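Local coordinates for protein NADP-dependent alcohol dehydrogenase 6 (Saccharomyces cerevisiae, PDB 1PIW) that reduces a broad range of aromatic and aliphatic aldehydes to alcohols with NADPH, as a homodimeric, zinc-dependent medium-chain alcohol dehydrogenase, at residues 9-14 with 22-27; 13-18 with 57-62; 28-33 with 125-130; 34-39 with 141-146; 326-331 with 349-354. One frame throughout, in Å; residues are numbered along the deposited sequence.

How the contacts relate
The five contacts illustrate how interaction chemistry follows place in a fold. Contacts 4 and 5 are buried and reach the same mixed sheet, where strands 35-45 and 348-352 are neighbours; both combine backbone bonds with apolar side chains. Contact 1 is a partly buried hairpin held mainly by its backbone. Contacts 2 and 3 are surface meetings of loops that rely on side chains instead: a histidine with methionines in contact 2, a lysine with tyrosines in contact 3. Contacts 1 and 2 share Gln-13 and Ser-14. Asp-27 O joins contact 1 to Tyr-129 OH of contact 3, and a salt bridge from Lys-29 to Asp-35 joins contacts 3 and 4.

Contact 1 (9-14 with 22-27); sequences GIAIQS and KKTKYD
Ile-10 and Lys-23 meet because chi2 of Ile-10 (-54°) sets CD1 toward the partner strand, 4.2 Å from Lys-23 CA. Tyr-26 has CG between its backbone N and carbonyl carbon (chi1 60°), and its ring presents an edge to Gly-9 of the partner strand, CE2 lying 3.9 Å from Gly-9 N. Beyond Ala-11, Gln-13 CG packs 3.7 Å from Lys-22 CG. The backbones form an antiparallel hairpin. Gly-9 and Thr-24 exchange two hydrogen bonds, the N of each lying 2.7 Å from the O of the other, while Ala-11 N reaches Lys-22 O at 3.0 Å and Lys-22 N returns to Ala-11 O at 2.9 Å. Ile-10 and Lys-23, a non-hydrogen-bonded pair, fall between. The ammonium of Lys-23 continues to a salt bridge with Glu-357. Strand 7-12 is central in a three-stranded antiparallel sheet, with 22-26 and 64-65 flanking it; Ile-10 packs on Val-333 of helix 330-342, and Ala-11 and Tyr-26 touch Val-65.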
# COMPACT_ATOMS: atom_id res chain seq x y z
N GLY A 9 -14.37 37.27 -12.85
CA GLY A 9 -14.13 36.51 -11.64
C GLY A 9 -13.17 37.13 -10.64
O GLY A 9 -12.44 38.06 -10.96
N ILE A 10 -13.18 36.61 -9.42
CA ILE A 10 -12.31 37.09 -8.37
C ILE A 10 -10.99 36.35 -8.56
O ILE A 10 -10.85 35.20 -8.14
CB ILE A 10 -12.89 36.76 -7.01
CG1 ILE A 10 -14.39 37.05 -7.01
CG2 ILE A 10 -12.19 37.57 -5.94
CD1 ILE A 10 -14.73 38.45 -7.44
N ALA A 11 -10.03 37.01 -9.21
CA ALA A 11 -8.74 36.38 -9.51
C ALA A 11 -7.50 36.84 -8.75
O ALA A 11 -7.26 38.03 -8.57
CB ALA A 11 -8.48 36.49 -11.00
N ILE A 12 -6.70 35.86 -8.35
CA ILE A 12 -5.44 36.09 -7.65
C ILE A 12 -4.53 36.93 -8.56
O ILE A 12 -4.29 36.54 -9.71
CB ILE A 12 -4.70 34.76 -7.36
CG1 ILE A 12 -5.67 33.69 -6.83
CG2 ILE A 12 -3.57 35.00 -6.41
CD1 ILE A 12 -6.32 34.03 -5.55
N GLN A 13 -4.01 38.05 -8.07
CA GLN A 13 -3.14 38.91 -8.88
C GLN A 13 -1.63 38.67 -8.71
O GLN A 13 -0.85 39.08 -9.56
CB GLN A 13 -3.44 40.37 -8.59
CG GLN A 13 -4.91 40.70 -8.69
CD GLN A 13 -5.45 40.51 -10.09
OE1 GLN A 13 -6.64 40.31 -10.28
NE2 GLN A 13 -4.57 40.58 -11.08
N SER A 14 -1.24 38.01 -7.61
CA SER A 14 0.16 37.71 -7.35
C SER A 14 0.27 36.77 -6.17
O SER A 14 -0.47 36.91 -5.21
CB SER A 14 0.94 38.98 -7.03
OG SER A 14 1.25 39.04 -5.65
N LYS A 22 -8.62 40.09 -6.96
CA LYS A 22 -9.36 41.22 -7.50
C LYS A 22 -10.30 40.82 -8.62
O LYS A 22 -9.97 39.96 -9.44
CB LYS A 22 -8.39 42.28 -8.02
CG LYS A 22 -7.41 42.78 -6.96
CD LYS A 22 -8.15 43.34 -5.77
CE LYS A 22 -7.22 43.97 -4.77
NZ LYS A 22 -8.02 44.67 -3.73
N LYS A 23 -11.47 41.45 -8.64
CA LYS A 23 -12.45 41.17 -9.67
C LYS A 23 -11.79 41.43 -11.04
O LYS A 23 -11.17 42.47 -11.26
CB LYS A 23 -13.69 42.04 -9.48
CG LYS A 23 -14.73 41.84 -10.57
CD LYS A 23 -16.10 41.48 -10.03
CE LYS A 23 -16.90 42.70 -9.63
NZ LYS A 23 -18.30 42.32 -9.29
N THR A 24 -11.95 40.48 -11.95
CA THR A 24 -11.32 40.59 -13.25
C THR A 24 -12.08 39.93 -14.38
O THR A 24 -12.73 38.91 -14.19
CB THR A 24 -9.97 39.94 -13.19
OG1 THR A 24 -9.20 40.57 -12.16
CG2 THR A 24 -9.26 40.04 -14.52
N LYS A 25 -11.98 40.52 -15.56
CA LYS A 25 -12.60 39.97 -16.75
C LYS A 25 -11.47 39.25 -17.47
O LYS A 25 -10.32 39.71 -17.45
CB LYS A 25 -13.19 41.08 -17.62
CG LYS A 25 -14.61 41.54 -17.22
CD LYS A 25 -15.00 42.84 -17.93
CE LYS A 25 -16.52 43.07 -18.01
NZ LYS A 25 -17.21 43.19 -16.70
N TYR A 26 -11.77 38.12 -18.09
CA TYR A 26 -10.75 37.36 -18.81
C TYR A 26 -11.36 36.49 -19.93
O TYR A 26 -12.53 36.09 -19.87
CB TYR A 26 -9.94 36.49 -17.82
CG TYR A 26 -10.77 35.49 -17.05
CD1 TYR A 26 -11.01 34.22 -17.57
CD2 TYR A 26 -11.38 35.83 -15.84
CE1 TYR A 26 -11.84 33.32 -16.92
CE2 TYR A 26 -12.22 34.94 -15.18
CZ TYR A 26 -12.45 33.68 -15.73
OH TYR A 26 -13.30 32.79 -15.12
N ASP A 27 -10.57 36.24 -20.96
CA ASP A 27 -11.03 35.44 -22.09
C ASP A 27 -11.36 34.01 -21.67
O ASP A 27 -10.58 33.36 -20.97
CB ASP A 27 -9.96 35.43 -23.17
CG ASP A 27 -9.94 36.70 -23.99
OD1 ASP A 27 -8.87 37.02 -24.56
OD2 ASP A 27 -10.99 37.37 -24.09

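Contact 2 (13-18 with 57-62); sequences QSHEDW and WGNMKM
His-15 reaches across to Met-60 and Met-62, and its imidazole can be followed outward atom by atom. From CB, chi1 (-67°) puts CG beside the backbone N, where the Met-62 methyl CE lies 3.7 Å from CG. That methyl sits over the centre of one ring face, with CE 3.5 Å from the centroid of the His-15 ring, a CH-pi contact. Along one side of the ring, CD2 meets Asn-59 OD1 at 3.6 Å; along the other, ND1 is hydrogen-bonded to Ala-53 O and CE1 touches Met-60 CB at 3.5 Å. At the tip, NE2 accepts from Met-60 N over 2.7 Å, nearly straight at 162° and in the ring plane. With NE2 accepting and ND1 facing a carbonyl oxygen, a neutral ring would probably carry its proton on ND1. In the same loop, Ser-14 OG accepts from Asp-17 N and from Glu-16 N, the latter an ST turn. The imidazole thus links the loop after strand 7-12 to the backbone of the loop running on from Trp-57, a residue of the NADP pocket.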
# COMPACT_ATOMS: atom_id res chain seq x y z
N GLN A 13 -4.01 38.05 -8.07
CA GLN A 13 -3.14 38.91 -8.88
C GLN A 13 -1.63 38.67 -8.71
O GLN A 13 -0.85 39.08 -9.56
CB GLN A 13 -3.44 40.37 -8.59
CG GLN A 13 -4.91 40.70 -8.69
CD GLN A 13 -5.45 40.51 -10.09
OE1 GLN A 13 -6.64 40.31 -10.28
NE2 GLN A 13 -4.57 40.58 -11.08
N SER A 14 -1.24 38.01 -7.61
CA SER A 14 0.16 37.71 -7.35
C SER A 14 0.27 36.77 -6.17
O SER A 14 -0.47 36.91 -5.21
CB SER A 14 0.94 38.98 -7.03
OG SER A 14 1.25 39.04 -5.65
N HIS A 15 1.22 35.83 -6.21
CA HIS A 15 1.38 34.89 -5.10
C HIS A 15 1.77 35.52 -3.77
O HIS A 15 2.01 34.79 -2.81
CB HIS A 15 2.43 33.83 -5.43
CG HIS A 15 2.04 32.90 -6.53
ND1 HIS A 15 0.79 32.33 -6.61
CD2 HIS A 15 2.74 32.42 -7.59
CE1 HIS A 15 0.74 31.54 -7.66
NE2 HIS A 15 1.91 31.58 -8.27
N GLU A 16 1.86 36.84 -3.69
CA GLU A 16 2.23 37.46 -2.42
C GLU A 16 1.02 38.16 -1.85
O GLU A 16 0.80 38.19 -0.63
CB GLU A 16 3.38 38.45 -2.58
CG GLU A 16 4.67 37.83 -3.08
CD GLU A 16 4.61 37.46 -4.55
OE1 GLU A 16 4.40 38.37 -5.38
OE2 GLU A 16 4.76 36.26 -4.88
N ASP A 17 0.23 38.72 -2.76
CA ASP A 17 -0.99 39.42 -2.38
C ASP A 17 -2.12 38.40 -2.58
O ASP A 17 -3.25 38.78 -2.89
CB ASP A 17 -1.17 40.60 -3.33
CG ASP A 17 -2.10 41.64 -2.78
OD1 ASP A 17 -2.70 42.39 -3.59
OD2 ASP A 17 -2.21 41.73 -1.54
N TRP A 18 -1.81 37.12 -2.39
CA TRP A 18 -2.79 36.06 -2.61
C TRP A 18 -4.07 36.20 -1.82
O TRP A 18 -5.11 35.71 -2.25
CB TRP A 18 -2.19 34.67 -2.36
CG TRP A 18 -1.98 34.31 -0.92
CD1 TRP A 18 -0.89 34.58 -0.16
CD2 TRP A 18 -2.88 33.57 -0.08
NE1 TRP A 18 -1.05 34.06 1.11
CE2 TRP A 18 -2.26 33.44 1.18
CE3 TRP A 18 -4.15 33.01 -0.26
CZ2 TRP A 18 -2.86 32.77 2.24
CZ3 TRP A 18 -4.75 32.35 0.80
CH2 TRP A 18 -4.10 32.24 2.04
N TRP A 57 2.38 25.58 -4.68
CA TRP A 57 2.62 24.57 -5.69
C TRP A 57 3.54 25.01 -6.81
O TRP A 57 3.76 24.26 -7.77
CB TRP A 57 1.30 24.12 -6.29
CG TRP A 57 0.50 23.27 -5.35
CD1 TRP A 57 0.96 22.59 -4.25
CD2 TRP A 57 -0.88 22.95 -5.48
NE1 TRP A 57 -0.06 21.85 -3.70
CE2 TRP A 57 -1.20 22.05 -4.43
CE3 TRP A 57 -1.89 23.32 -6.39
CZ2 TRP A 57 -2.49 21.52 -4.26
CZ3 TRP A 57 -3.16 22.79 -6.22
CH2 TRP A 57 -3.45 21.90 -5.16
N GLY A 58 4.08 26.21 -6.68
CA GLY A 58 4.98 26.71 -7.70
C GLY A 58 4.38 27.95 -8.30
O GLY A 58 3.22 28.28 -8.07
N ASN A 59 5.19 28.65 -9.09
CA ASN A 59 4.74 29.88 -9.69
C ASN A 59 3.68 29.71 -10.76
O ASN A 59 3.98 29.24 -11.85
CB ASN A 59 5.92 30.63 -10.26
CG ASN A 59 5.93 32.07 -9.84
OD1 ASN A 59 6.19 32.39 -8.67
ND2 ASN A 59 5.61 32.95 -10.78
N MET A 60 2.46 30.11 -10.45
CA MET A 60 1.33 30.01 -11.36
C MET A 60 1.13 31.29 -12.17
O MET A 60 1.21 32.39 -11.63
CB MET A 60 0.05 29.75 -10.58
CG MET A 60 0.09 28.56 -9.68
SD MET A 60 0.24 27.11 -10.68
CE MET A 60 1.55 26.18 -9.80
N LYS A 61 0.84 31.15 -13.45
CA LYS A 61 0.60 32.31 -14.30
C LYS A 61 -0.57 33.11 -13.75
O LYS A 61 -1.60 32.55 -13.39
CB LYS A 61 0.29 31.83 -15.72
CG LYS A 61 -0.23 32.89 -16.67
CD LYS A 61 -0.44 32.29 -18.06
CE LYS A 61 -1.09 33.28 -19.02
NZ LYS A 61 -1.27 32.67 -20.37
N MET A 62 -0.42 34.44 -13.69
CA MET A 62 -1.48 35.32 -13.18
C MET A 62 -2.09 36.11 -14.34
O MET A 62 -1.45 36.31 -15.36
CB MET A 62 -0.91 36.29 -12.15
CG MET A 62 -1.52 36.18 -10.77
SD MET A 62 -1.20 34.60 -10.03
CE MET A 62 0.14 34.92 -8.98

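Contact 3 (28-33 with 125-130); sequences PKPFYD and YEDGYV
Lys-29 lies against two tyrosines of the 125-130 loop. Its CB stands over the centre of the Tyr-129 ring, 3.4 Å from the centroid of that ring, while CD reaches Tyr-125 OH at 3.6 Å. Further out, NZ lies over the Tyr-125 face at 4.9 Å from the ring centroid, a cation-pi contact, and the two side chains cross at about a right angle. Pro-30 and Asp-127 approach tip to tip, CG to OD2 3.5 Å. The same OD2 lies at the edge of the Tyr-32 ring and takes a weak hydrogen bond from Tyr-32 OH at 3.3 Å. A second shell sets these groups in place. A bend at chi4 of Lys-29 (75°) places NZ by Pro-30 O, to which it donates at 3.0 Å, nearly in line with the carbonyl bond; NZ also forms a salt bridge with Asp-35. Asp-127 OD1 accepts from Tyr-129 N over 2.7 Å, an Asx turn that overlaps the end of the type I beta turn from Tyr-125 to Gly-128. Tyr-129 OH is hydrogen-bonded to Asp-27 O. With a carboxylate, a carbonyl oxygen and an aromatic face about it, the ammonium of Lys-29, a buried residue, is probably kept charged.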
# COMPACT_ATOMS: atom_id res chain seq x y z
N PRO A 28 -12.53 33.49 -22.09
CA PRO A 28 -12.88 32.12 -21.72
C PRO A 28 -11.96 31.23 -22.53
O PRO A 28 -11.25 31.71 -23.41
CB PRO A 28 -14.33 31.98 -22.19
CG PRO A 28 -14.81 33.38 -22.31
CD PRO A 28 -13.62 34.13 -22.84
N LYS A 29 -11.95 29.93 -22.25
CA LYS A 29 -11.11 29.07 -23.05
C LYS A 29 -11.83 28.85 -24.38
O LYS A 29 -13.04 29.07 -24.49
CB LYS A 29 -10.90 27.72 -22.36
CG LYS A 29 -12.04 26.72 -22.52
CD LYS A 29 -11.66 25.38 -21.95
CE LYS A 29 -12.58 24.27 -22.42
NZ LYS A 29 -12.28 23.88 -23.81
N PRO A 30 -11.10 28.46 -25.42
CA PRO A 30 -11.84 28.26 -26.66
C PRO A 30 -12.91 27.19 -26.42
O PRO A 30 -12.69 26.23 -25.68
CB PRO A 30 -10.75 27.81 -27.64
CG PRO A 30 -9.69 27.23 -26.76
CD PRO A 30 -9.67 28.18 -25.61
N PHE A 31 -14.08 27.38 -27.03
CA PHE A 31 -15.21 26.46 -26.88
C PHE A 31 -15.09 25.26 -27.81
O PHE A 31 -14.99 25.41 -29.02
CB PHE A 31 -16.51 27.21 -27.14
CG PHE A 31 -17.72 26.53 -26.59
CD1 PHE A 31 -18.65 27.25 -25.85
CD2 PHE A 31 -17.93 25.18 -26.80
CE1 PHE A 31 -19.78 26.64 -25.33
CE2 PHE A 31 -19.05 24.55 -26.29
CZ PHE A 31 -19.98 25.28 -25.54
N TYR A 32 -15.12 24.06 -27.24
CA TYR A 32 -15.00 22.84 -28.02
C TYR A 32 -16.26 22.00 -28.11
O TYR A 32 -17.18 22.15 -27.31
CB TYR A 32 -13.81 22.03 -27.51
CG TYR A 32 -12.52 22.73 -27.84
CD1 TYR A 32 -11.45 22.75 -26.94
CD2 TYR A 32 -12.39 23.45 -29.03
CE1 TYR A 32 -10.28 23.48 -27.22
CE2 TYR A 32 -11.25 24.17 -29.32
CZ TYR A 32 -10.19 24.19 -28.42
OH TYR A 32 -9.07 24.94 -28.72
N ASP A 33 -16.27 21.14 -29.12
CA ASP A 33 -17.40 20.27 -29.45
C ASP A 33 -18.20 19.62 -28.32
O ASP A 33 -19.40 19.42 -28.46
CB ASP A 33 -16.90 19.21 -30.42
CG ASP A 33 -16.36 19.82 -31.71
OD1 ASP A 33 -15.49 19.18 -32.36
OD2 ASP A 33 -16.80 20.93 -32.08
N TYR A 125 -4.17 23.65 -21.22
CA TYR A 125 -4.69 22.53 -21.97
C TYR A 125 -3.68 22.32 -23.08
O TYR A 125 -2.63 22.95 -23.09
CB TYR A 125 -6.03 22.87 -22.63
CG TYR A 125 -7.23 22.87 -21.72
CD1 TYR A 125 -7.58 24.00 -20.99
CD2 TYR A 125 -8.06 21.76 -21.66
CE1 TYR A 125 -8.74 24.02 -20.24
CE2 TYR A 125 -9.21 21.78 -20.91
CZ TYR A 125 -9.55 22.91 -20.21
OH TYR A 125 -10.73 22.92 -19.52
N GLU A 126 -3.99 21.43 -24.01
CA GLU A 126 -3.08 21.21 -25.11
C GLU A 126 -3.00 22.50 -25.92
O GLU A 126 -1.95 22.83 -26.46
CB GLU A 126 -3.56 20.07 -26.00
CG GLU A 126 -3.54 18.72 -25.34
CD GLU A 126 -2.82 17.68 -26.18
OE1 GLU A 126 -3.01 17.71 -27.43
OE2 GLU A 126 -2.08 16.84 -25.61
N ASP A 127 -4.11 23.24 -26.01
CA ASP A 127 -4.12 24.47 -26.78
C ASP A 127 -3.33 25.56 -26.10
O ASP A 127 -3.08 26.60 -26.70
CB ASP A 127 -5.55 24.97 -27.05
CG ASP A 127 -6.38 25.12 -25.79
OD1 ASP A 127 -5.89 25.73 -24.82
OD2 ASP A 127 -7.55 24.65 -25.77
N GLY A 128 -2.96 25.33 -24.85
CA GLY A 128 -2.17 26.31 -24.11
C GLY A 128 -2.93 27.22 -23.17
O GLY A 128 -2.32 27.98 -22.42
N TYR A 129 -4.25 27.16 -23.21
CA TYR A 129 -5.08 27.98 -22.33
C TYR A 129 -5.02 27.42 -20.93
O TYR A 129 -5.23 26.22 -20.73
CB TYR A 129 -6.53 27.98 -22.81
CG TYR A 129 -7.45 28.82 -21.97
CD1 TYR A 129 -7.89 30.06 -22.43
CD2 TYR A 129 -7.87 28.39 -20.72
CE1 TYR A 129 -8.74 30.85 -21.68
CE2 TYR A 129 -8.72 29.18 -19.94
CZ TYR A 129 -9.15 30.42 -20.44
OH TYR A 129 -9.99 31.21 -19.68
N VAL A 130 -4.73 28.27 -19.95
CA VAL A 130 -4.65 27.81 -18.56
C VAL A 130 -6.00 27.87 -17.83
O VAL A 130 -6.50 28.94 -17.50
CB VAL A 130 -3.62 28.60 -17.78
CG1 VAL A 130 -3.40 27.96 -16.40
CG2 VAL A 130 -2.32 28.63 -18.56

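Contact 4 (34-39 with 141-146); sequences HDIDIK and VHEHFV
Ile-36 and Val-141 form the hydrogen-bonded pair, Ile-36 N donating to Val-141 O at 2.7 Å and Val-141 N to Ile-36 O at 2.9 Å. At the next position along the pairing, His-34 O accepts from Glu-143 N over 2.9 Å, the donor standing well above the carbonyl plane. Glu-143 OE2 is met by Ser-81 OG, Ser-83 OG and Asn-82 N. Asp-35 OD2 accepts from Tyr-32 N and also carries the salt bridge with Lys-29. His-142 ND1 accepts a hydrogen bond from the backbone N of His-144 at 2.8 Å, in the ring plane, and His-34 CB covers the centre of one face, 3.8 Å from the centroid of the His-142 ring. Farther along strand 35-45, chi2 of Ile-38 (152°) carries CD1 to Val-146 CG1, tip to tip at 3.7 Å. A neutral His-142 would probably hold its proton on NE2, while Asn-82 N, a definite donor, and the serine hydroxyls, probable ones, would probably favour a negative Glu-143 carboxylate.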
# COMPACT_ATOMS: atom_id res chain seq x y z
N HIS A 34 -17.54 19.32 -27.20
CA HIS A 34 -18.21 18.70 -26.05
C HIS A 34 -18.27 19.62 -24.84
O HIS A 34 -18.98 19.33 -23.87
CB HIS A 34 -17.50 17.40 -25.66
CG HIS A 34 -17.46 16.38 -26.76
ND1 HIS A 34 -18.54 15.58 -27.07
CD2 HIS A 34 -16.48 16.04 -27.63
CE1 HIS A 34 -18.23 14.80 -28.09
NE2 HIS A 34 -16.98 15.06 -28.45
N ASP A 35 -17.53 20.73 -24.87
CA ASP A 35 -17.55 21.64 -23.73
C ASP A 35 -18.97 22.11 -23.43
O ASP A 35 -19.86 22.07 -24.28
CB ASP A 35 -16.67 22.86 -23.99
CG ASP A 35 -15.22 22.50 -24.24
OD1 ASP A 35 -14.74 21.49 -23.68
OD2 ASP A 35 -14.55 23.25 -24.98
N ILE A 36 -19.18 22.55 -22.20
CA ILE A 36 -20.46 23.05 -21.72
C ILE A 36 -20.22 24.31 -20.91
O ILE A 36 -19.23 24.41 -20.20
CB ILE A 36 -21.15 22.01 -20.82
CG1 ILE A 36 -21.66 20.86 -21.67
CG2 ILE A 36 -22.28 22.65 -20.02
CD1 ILE A 36 -22.38 19.81 -20.88
N ASP A 37 -21.11 25.28 -21.02
CA ASP A 37 -20.95 26.50 -20.26
C ASP A 37 -21.91 26.50 -19.09
O ASP A 37 -23.11 26.28 -19.24
CB ASP A 37 -21.16 27.73 -21.14
CG ASP A 37 -19.87 28.20 -21.76
OD1 ASP A 37 -18.93 27.38 -21.83
OD2 ASP A 37 -19.78 29.37 -22.19
N ILE A 38 -21.35 26.73 -17.91
CA ILE A 38 -22.11 26.75 -16.68
C ILE A 38 -22.06 28.12 -16.01
O ILE A 38 -20.99 28.71 -15.84
CB ILE A 38 -21.58 25.67 -15.72
CG1 ILE A 38 -21.75 24.30 -16.36
CG2 ILE A 38 -22.30 25.75 -14.38
CD1 ILE A 38 -20.75 23.29 -15.91
N LYS A 39 -23.22 28.64 -15.67
CA LYS A 39 -23.26 29.90 -14.96
C LYS A 39 -23.28 29.41 -13.51
O LYS A 39 -24.20 28.69 -13.10
CB LYS A 39 -24.53 30.68 -15.29
CG LYS A 39 -24.48 32.11 -14.80
CD LYS A 39 -25.72 32.88 -15.16
CE LYS A 39 -25.66 34.29 -14.61
NZ LYS A 39 -26.93 35.04 -14.81
N VAL A 141 -16.57 23.84 -19.30
CA VAL A 141 -16.08 22.48 -19.06
C VAL A 141 -16.64 21.41 -19.97
O VAL A 141 -17.84 21.37 -20.24
CB VAL A 141 -16.41 22.07 -17.62
CG1 VAL A 141 -15.73 20.76 -17.28
CG2 VAL A 141 -16.00 23.16 -16.67
N HIS A 142 -15.76 20.52 -20.43
CA HIS A 142 -16.14 19.39 -21.28
C HIS A 142 -17.24 18.62 -20.53
O HIS A 142 -17.08 18.31 -19.34
CB HIS A 142 -14.90 18.52 -21.50
CG HIS A 142 -15.13 17.28 -22.30
ND1 HIS A 142 -16.12 16.37 -21.99
CD2 HIS A 142 -14.44 16.75 -23.34
CE1 HIS A 142 -16.02 15.33 -22.81
NE2 HIS A 142 -15.01 15.54 -23.64
N GLU A 143 -18.35 18.33 -21.21
CA GLU A 143 -19.49 17.64 -20.59
C GLU A 143 -19.20 16.39 -19.79
O GLU A 143 -19.90 16.09 -18.83
CB GLU A 143 -20.53 17.29 -21.64
CG GLU A 143 -20.06 16.24 -22.60
CD GLU A 143 -21.15 15.84 -23.57
OE1 GLU A 143 -20.87 14.99 -24.45
OE2 GLU A 143 -22.28 16.37 -23.47
N HIS A 144 -18.19 15.63 -20.19
CA HIS A 144 -17.88 14.41 -19.47
C HIS A 144 -17.62 14.67 -18.00
O HIS A 144 -17.78 13.77 -17.18
CB HIS A 144 -16.66 13.71 -20.03
CG HIS A 144 -16.24 12.51 -19.24
ND1 HIS A 144 -16.75 11.25 -19.48
CD2 HIS A 144 -15.41 12.38 -18.18
CE1 HIS A 144 -16.26 10.40 -18.59
NE2 HIS A 144 -15.44 11.06 -17.80
N PHE A 145 -17.21 15.89 -17.68
CA PHE A 145 -16.87 16.24 -16.30
C PHE A 145 -17.88 17.09 -15.60
O PHE A 145 -17.57 17.74 -14.61
CB PHE A 145 -15.50 16.91 -16.25
CG PHE A 145 -14.37 15.98 -16.60
CD1 PHE A 145 -14.05 15.71 -17.92
CD2 PHE A 145 -13.67 15.33 -15.59
CE1 PHE A 145 -13.04 14.80 -18.24
CE2 PHE A 145 -12.66 14.42 -15.90
CZ PHE A 145 -12.35 14.16 -17.23
N VAL A 146 -19.10 17.08 -16.09
CA VAL A 146 -20.16 17.84 -15.47
C VAL A 146 -21.17 16.83 -14.95
O VAL A 146 -21.59 15.93 -15.67
CB VAL A 146 -20.82 18.78 -16.48
CG1 VAL A 146 -21.75 19.71 -15.76
CG2 VAL A 146 -19.77 19.55 -17.25

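Contact 5 (326-331 with 349-354); sequences LPVGEA and FTLVGY
Leu-326 and Phe-349 form the apolar centre. Chi2 of Leu-326 (170°) carries CD1 out over the middle of the phenyl face, 3.7 Å from the centroid of the Phe-349 ring, and Leu-326 CB lies 4.3 Å from Leu-351 CD2. Phe-349 itself is about 8 Å, side chain to ligand, from the bound NADP. A second apolar group follows, where Val-328 and Tyr-354 cross at about a right angle, Val-328 CG1 lying 3.9 Å from Tyr-354 CZ. At the polar edge, Val-352 N donates to Leu-326 O at 2.9 Å and 155°, and Leu-351 CA adds a CA-H...O contact to the same oxygen at 3.2 Å. The pairing is parallel, as expected for the strands of a beta-alpha-beta unit joined through helix 330-342, with Gly-329 at the helix N-cap. Strand 348-352 also pairs with 35-45, and Tyr-354 OH is hydrogen-bonded to Gly-134 O. A buried leucine methyl on the Phe-349 face, with the tyrosine hydroxyl satisfied, implies a mainly nonpolar seam.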
# COMPACT_ATOMS: atom_id res chain seq x y z
N LEU A 326 -20.22 32.46 2.50
CA LEU A 326 -19.65 33.78 2.32
C LEU A 326 -19.99 34.21 0.91
O LEU A 326 -20.06 33.38 0.00
CB LEU A 326 -18.13 33.70 2.46
CG LEU A 326 -17.63 33.19 3.80
CD1 LEU A 326 -16.15 32.92 3.76
CD2 LEU A 326 -17.95 34.22 4.84
N PRO A 327 -20.21 35.51 0.69
CA PRO A 327 -20.54 36.00 -0.65
C PRO A 327 -19.31 36.10 -1.53
O PRO A 327 -18.26 36.55 -1.09
CB PRO A 327 -21.12 37.38 -0.36
CG PRO A 327 -20.25 37.84 0.78
CD PRO A 327 -20.19 36.62 1.67
N VAL A 328 -19.45 35.68 -2.79
CA VAL A 328 -18.33 35.78 -3.72
C VAL A 328 -18.05 37.27 -3.84
O VAL A 328 -18.93 38.10 -3.62
CB VAL A 328 -18.68 35.25 -5.11
CG1 VAL A 328 -17.44 34.65 -5.76
CG2 VAL A 328 -19.80 34.24 -5.04
N GLY A 329 -16.82 37.62 -4.19
CA GLY A 329 -16.49 39.02 -4.30
C GLY A 329 -15.17 39.16 -3.60
O GLY A 329 -14.77 38.26 -2.87
N GLU A 330 -14.48 40.27 -3.81
CA GLU A 330 -13.19 40.47 -3.18
C GLU A 330 -13.21 40.32 -1.67
O GLU A 330 -12.33 39.67 -1.10
CB GLU A 330 -12.63 41.83 -3.58
CG GLU A 330 -12.13 41.84 -5.00
CD GLU A 330 -12.19 43.20 -5.62
OE1 GLU A 330 -13.32 43.71 -5.83
OE2 GLU A 330 -11.12 43.77 -5.90
N ALA A 331 -14.21 40.90 -1.03
CA ALA A 331 -14.31 40.83 0.42
C ALA A 331 -14.58 39.42 0.93
O ALA A 331 -14.02 39.00 1.94
CB ALA A 331 -15.37 41.76 0.90
N PHE A 349 -16.24 26.20 3.49
CA PHE A 349 -16.71 27.50 3.03
C PHE A 349 -17.32 27.26 1.64
O PHE A 349 -16.79 26.47 0.85
CB PHE A 349 -15.53 28.47 2.87
CG PHE A 349 -15.14 29.18 4.13
CD1 PHE A 349 -13.81 29.52 4.36
CD2 PHE A 349 -16.09 29.51 5.09
CE1 PHE A 349 -13.42 30.17 5.54
CE2 PHE A 349 -15.71 30.17 6.27
CZ PHE A 349 -14.38 30.50 6.50
N THR A 350 -18.44 27.90 1.35
CA THR A 350 -19.02 27.80 0.03
C THR A 350 -19.42 29.19 -0.40
O THR A 350 -20.33 29.78 0.17
CB THR A 350 -20.26 26.91 -0.04
OG1 THR A 350 -19.92 25.56 0.30
CG2 THR A 350 -20.81 26.94 -1.45
N LEU A 351 -18.71 29.73 -1.38
CA LEU A 351 -19.01 31.06 -1.90
C LEU A 351 -20.37 30.98 -2.56
O LEU A 351 -20.65 30.05 -3.32
CB LEU A 351 -17.94 31.47 -2.91
CG LEU A 351 -16.51 31.43 -2.36
CD1 LEU A 351 -15.50 31.70 -3.46
CD2 LEU A 351 -16.38 32.45 -1.25
N VAL A 352 -21.23 31.94 -2.25
CA VAL A 352 -22.58 31.99 -2.79
C VAL A 352 -22.92 33.40 -3.24
O VAL A 352 -22.04 34.23 -3.38
CB VAL A 352 -23.60 31.53 -1.72
CG1 VAL A 352 -23.46 30.06 -1.46
CG2 VAL A 352 -23.38 32.28 -0.44
N GLY A 353 -24.20 33.68 -3.49
CA GLY A 353 -24.58 35.01 -3.93
C GLY A 353 -23.78 35.43 -5.15
O GLY A 353 -23.23 36.53 -5.19
N TYR A 354 -23.73 34.55 -6.14
CA TYR A 354 -23.01 34.81 -7.38
C TYR A 354 -23.73 35.79 -8.32
O TYR A 354 -23.09 36.57 -9.03
CB TYR A 354 -22.78 33.48 -8.12
CG TYR A 354 -21.48 32.78 -7.82
CD1 TYR A 354 -20.37 32.97 -8.63
CD2 TYR A 354 -21.35 31.93 -6.73
CE1 TYR A 354 -19.16 32.34 -8.37
CE2 TYR A 354 -20.14 31.29 -6.46
CZ TYR A 354 -19.04 31.50 -7.29
OH TYR A 354 -17.83 30.87 -7.06